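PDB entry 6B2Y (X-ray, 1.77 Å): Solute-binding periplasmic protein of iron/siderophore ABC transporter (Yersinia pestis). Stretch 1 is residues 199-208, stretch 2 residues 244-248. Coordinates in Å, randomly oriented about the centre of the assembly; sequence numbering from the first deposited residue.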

ATOM      1  N   ASN A 199       9.463  14.055  -1.446  1.00 20.49           N
ATOM      2  CA  ASN A 199       9.060  13.441  -2.701  1.00 20.70           C
ATOM      3  C   ASN A 199       7.593  13.649  -3.040  1.00 23.10           C
ATOM      4  O   ASN A 199       7.244  13.586  -4.221  1.00 21.94           O
ATOM      5  CB  ASN A 199       9.434  11.959  -2.690  1.00 20.77           C
ATOM      6  CG  ASN A 199      10.879  11.762  -3.092  1.00 23.86           C
ATOM      7  OD1 ASN A 199      11.210  11.906  -4.259  1.00 22.96           O
ATOM      8  ND2 ASN A 199      11.751  11.538  -2.122  1.00 22.95           N
ATOM      9  N   VAL A 200       6.728  13.932  -2.060  1.00 20.85           N
ATOM     10  CA  VAL A 200       5.384  14.369  -2.415  1.00 20.46           C
ATOM     11  C   VAL A 200       5.410  15.812  -2.904  1.00 21.14           C
ATOM     12  O   VAL A 200       4.662  16.180  -3.814  1.00 21.88           O
ATOM     13  CB  VAL A 200       4.422  14.184  -1.222  1.00 22.78           C
ATOM     14  CG1 VAL A 200       3.077  14.929  -1.453  1.00 24.36           C
ATOM     15  CG2 VAL A 200       4.197  12.705  -0.948  1.00 20.44           C
ATOM     16  N   ASP A 201       6.279  16.653  -2.317  1.00 21.23           N
ATOM     17  CA  ASP A 201       6.308  18.067  -2.717  1.00 22.31           C
ATOM     18  C   ASP A 201       6.785  18.233  -4.160  1.00 24.08           C
ATOM     19  O   ASP A 201       6.408  19.206  -4.825  1.00 24.48           O
ATOM     20  CB  ASP A 201       7.204  18.883  -1.783  1.00 21.53           C
ATOM     21  CG  ASP A 201       6.606  19.057  -0.392  1.00 24.76           C
ATOM     22  OD1 ASP A 201       5.443  18.646  -0.164  1.00 26.00           O
ATOM     23  OD2 ASP A 201       7.323  19.593   0.480  1.00 27.46           O
ATOM     24  N   LYS A 202       7.611  17.304  -4.655  1.00 23.22           N
ATOM     25  CA  LYS A 202       7.977  17.297  -6.073  1.00 21.60           C
ATOM     26  C   LYS A 202       6.750  17.288  -6.963  1.00 25.13           C
ATOM     27  O   LYS A 202       6.762  17.864  -8.061  1.00 28.26           O
ATOM     28  CB  LYS A 202       8.831  16.072  -6.404  1.00 22.68           C
ATOM     29  CG  LYS A 202      10.214  16.104  -5.833  1.00 28.41           C
ATOM     30  CD  LYS A 202      10.908  14.772  -6.060  1.00 29.58           C
ATOM     31  CE  LYS A 202      12.281  14.780  -5.438  1.00 33.03           C
ATOM     32  NZ  LYS A 202      13.002  13.511  -5.691  1.00 29.99           N
ATOM     33  N   VAL A 203       5.695  16.614  -6.519  1.00 23.21           N
ATOM     34  CA  VAL A 203       4.447  16.530  -7.261  1.00 24.38           C
ATOM     35  C   VAL A 203       3.562  17.734  -6.988  1.00 26.69           C
ATOM     36  O   VAL A 203       3.052  18.358  -7.920  1.00 23.53           O
ATOM     37  CB  VAL A 203       3.713  15.217  -6.908  1.00 22.52           C
ATOM     38  CG1 VAL A 203       2.299  15.216  -7.478  1.00 21.29           C
ATOM     39  CG2 VAL A 203       4.513  13.998  -7.407  1.00 22.59           C
ATOM     40  N   THR A 204       3.360  18.077  -5.706  1.00 24.74           N
ATOM     41  CA  THR A 204       2.411  19.139  -5.391  1.00 24.71           C
ATOM     42  C   THR A 204       2.937  20.517  -5.756  1.00 27.57           C
ATOM     43  O   THR A 204       2.123  21.422  -5.979  1.00 25.44           O
ATOM     44  CB  THR A 204       2.010  19.117  -3.906  1.00 23.29           C
ATOM     45  OG1 THR A 204       3.152  19.354  -3.073  1.00 25.84           O
ATOM     46  CG2 THR A 204       1.352  17.779  -3.570  1.00 24.43           C
ATOM     47  N   ASP A 205       4.261  20.700  -5.810  1.00 25.19           N
ATOM     48  CA  ASP A 205       4.815  21.954  -6.327  1.00 29.44           C
ATOM     49  C   ASP A 205       4.153  22.319  -7.651  1.00 30.52           C
ATOM     50  O   ASP A 205       3.877  23.498  -7.918  1.00 31.42           O
ATOM     51  CB  ASP A 205       6.335  21.836  -6.523  1.00 31.98           C
ATOM     52  CG  ASP A 205       7.153  22.046  -5.231  1.00 34.17           C
ATOM     53  OD1 ASP A 205       6.598  22.293  -4.138  1.00 32.90           O
ATOM     54  OD2 ASP A 205       8.396  21.960  -5.329  1.00 38.07           O
ATOM     55  N   ILE A 206       3.881  21.314  -8.484  1.00 25.67           N
ATOM     56  CA  ILE A 206       3.226  21.503  -9.777  1.00 29.71           C
ATOM     57  C   ILE A 206       1.710  21.384  -9.667  1.00 28.01           C
ATOM     58  O   ILE A 206       0.971  22.226 -10.192  1.00 29.34           O
ATOM     59  CB  ILE A 206       3.788  20.490 -10.807  1.00 28.62           C
ATOM     60  CG1 ILE A 206       5.228  20.846 -11.176  1.00 30.98           C
ATOM     61  CG2 ILE A 206       2.903  20.448 -12.043  1.00 29.32           C
ATOM     62  CD1 ILE A 206       5.936  19.798 -12.017  1.00 36.33           C
ATOM     63  N   THR A 207       1.193  20.334  -9.019  1.00 25.57           N
ATOM     64  CA  THR A 207      -0.251  20.109  -9.075  1.00 25.42           C
ATOM     65  C   THR A 207      -1.061  21.054  -8.185  1.00 29.24           C
ATOM     66  O   THR A 207      -2.274  21.175  -8.397  1.00 31.20           O
ATOM     67  CB  THR A 207      -0.598  18.660  -8.712  1.00 24.57           C
ATOM     68  OG1 THR A 207      -0.118  18.382  -7.394  1.00 24.44           O
ATOM     69  CG2 THR A 207       0.044  17.665  -9.717  1.00 24.83           C
ATOM     70  N   ASN A 208      -0.437  21.721  -7.204  1.00 28.05           N
ATOM     71  CA  ASN A 208      -1.177  22.710  -6.413  1.00 29.63           C
ATOM     72  C   ASN A 208      -1.743  23.826  -7.290  1.00 34.72           C
ATOM     73  O   ASN A 208      -2.823  24.361  -6.996  1.00 34.83           O
ATOM     74  CB  ASN A 208      -0.282  23.322  -5.328  1.00 29.85           C
ATOM     75  CG  ASN A 208      -0.100  22.413  -4.111  1.00 26.37           C
ATOM     76  OD1 ASN A 208      -0.868  21.481  -3.894  1.00 29.51           O
ATOM     77  ND2 ASN A 208       0.927  22.698  -3.310  1.00 28.11           N
ATOM     78  N   ASP A 244      -6.022  12.801  -6.007  1.00 21.13           N
ATOM     79  CA  ASP A 244      -6.109  14.214  -5.627  1.00 23.69           C
ATOM     80  C   ASP A 244      -4.735  14.878  -5.650  1.00 23.40           C
ATOM     81  O   ASP A 244      -4.549  15.924  -6.284  1.00 25.07           O
ATOM     82  CB  ASP A 244      -6.734  14.372  -4.228  1.00 23.55           C
ATOM     83  CG  ASP A 244      -8.183  13.892  -4.145  1.00 24.56           C
ATOM     84  OD1 ASP A 244      -8.794  13.545  -5.176  1.00 27.46           O
ATOM     85  OD2 ASP A 244      -8.727  13.851  -3.016  1.00 28.66           O
ATOM     86  N   GLN A 245      -3.759  14.298  -4.938  1.00 21.04           N
ATOM     87  CA  GLN A 245      -2.450  14.935  -4.843  1.00 20.25           C
ATOM     88  C   GLN A 245      -1.752  14.990  -6.191  1.00 21.15           C
ATOM     89  O   GLN A 245      -0.952  15.899  -6.441  1.00 23.77           O
ATOM     90  CB  GLN A 245      -1.560  14.195  -3.841  1.00 22.92           C
ATOM     91  CG  GLN A 245      -2.017  14.334  -2.399  1.00 25.83           C
ATOM     92  CD  GLN A 245      -1.141  13.537  -1.439  1.00 28.12           C
ATOM     93  OE1 GLN A 245      -0.241  14.086  -0.811  1.00 30.13           O
ATOM     94  NE2 GLN A 245      -1.414  12.241  -1.319  1.00 28.88           N
ATOM     95  N   ALA A 246      -2.034  14.025  -7.066  1.00 21.52           N
ATOM     96  CA  ALA A 246      -1.421  14.000  -8.384  1.00 22.14           C
ATOM     97  C   ALA A 246      -2.156  14.892  -9.365  1.00 23.39           C
ATOM     98  O   ALA A 246      -1.821  14.890 -10.552  1.00 23.97           O
ATOM     99  CB  ALA A 246      -1.359  12.561  -8.919  1.00 19.43           C
ATOM    100  N   GLY A 247      -3.149  15.647  -8.900  1.00 23.09           N
ATOM    101  CA  GLY A 247      -3.822  16.586  -9.772  1.00 22.76           C
ATOM    102  C   GLY A 247      -4.888  16.007 -10.672  1.00 24.11           C
ATOM    103  O   GLY A 247      -5.233  16.628 -11.685  1.00 23.65           O
ATOM    104  N   GLY A 248      -5.417  14.831 -10.348  1.00 24.09           N
ATOM    105  CA  GLY A 248      -6.528  14.268 -11.075  1.00 23.45           C
ATOM    106  C   GLY A 248      -7.851  14.524 -10.379  1.00 24.62           C
ATOM    107  O   GLY A 248      -7.913  14.960  -9.228  1.00 25.68           O
TER

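Residues 199–207 form part of a helix that begins earlier in the chain, whereas the second stretch carries the last residues of another helix, D244 and Q245, and then turns away from it. The first helix is not perfectly regular. The N atoms of V203 and I206 make no bond to the turn before; instead V203 N bonds to V200 O at 2.9 Å and I206 N to V203 O at 3.1 Å, shorter-range links that mark a kink. In the second stretch A246 is the first residue to leave helical backbone angles, and G247 N closes the turn on D244 O at 3.0 Å. The two backbones come nearest at this turn: the CA atoms of T207 and G247 lie 5.1 Å apart, and those of T204 and Q245 6.5 Å apart.

G247 adopts a positive phi (81°, with psi 20°), at which a CB would be jammed against the carbonyl oxygen of A246. Such an atom would also point toward the helix and sit 3.0 Å from T207 CG2, so the absence of a side chain both permits the turn and leaves room for the threonine methyl.

The single hydrogen bond between the stretches runs from T207 OG1 to Q245 O at 2.8 Å. T207, whose CA-to-CB bond points toward the second stretch and whose chi1 is p, thus supplies a donor to a carbonyl of the last helical residue, just before the chain leaves helical angles at A246. Its methyl group packs beside the same turn, with CG2 3.4 Å from A246 O and 3.9 Å from G247 N. The A246 carbonyl oxygen is buried here without a polar partner, and the nearby methyl offers it none.

Around the hydrogen bond the contact is chiefly van der Waals. V203, whose CA-to-CB bond points toward the second stretch, places CG1 3.5 Å from Q245 O and 4.0 Å from A246 CA. T204 makes a looser contact, its CG2 lying 4.1 Å from Q245 O. The same carbonyl is therefore bonded by one threonine and approached by methyl carbons of V203 and T204.

One turn earlier, V200 CG1 meets Q245 OE1 at 3.5 Å, a contact between a methyl and an amide oxygen rather than a polar pairing. The CA-to-CB bond of Q245 points sideways, but its side chain (chi1 m, chi2 t) runs along the first helix, so that its end comes nearer, at V200, while NE2 is hydrogen-bonded elsewhere in the structure. The whole interface is small, burying 225 Å² in total, and Q245 has the largest covered area of any residue in it.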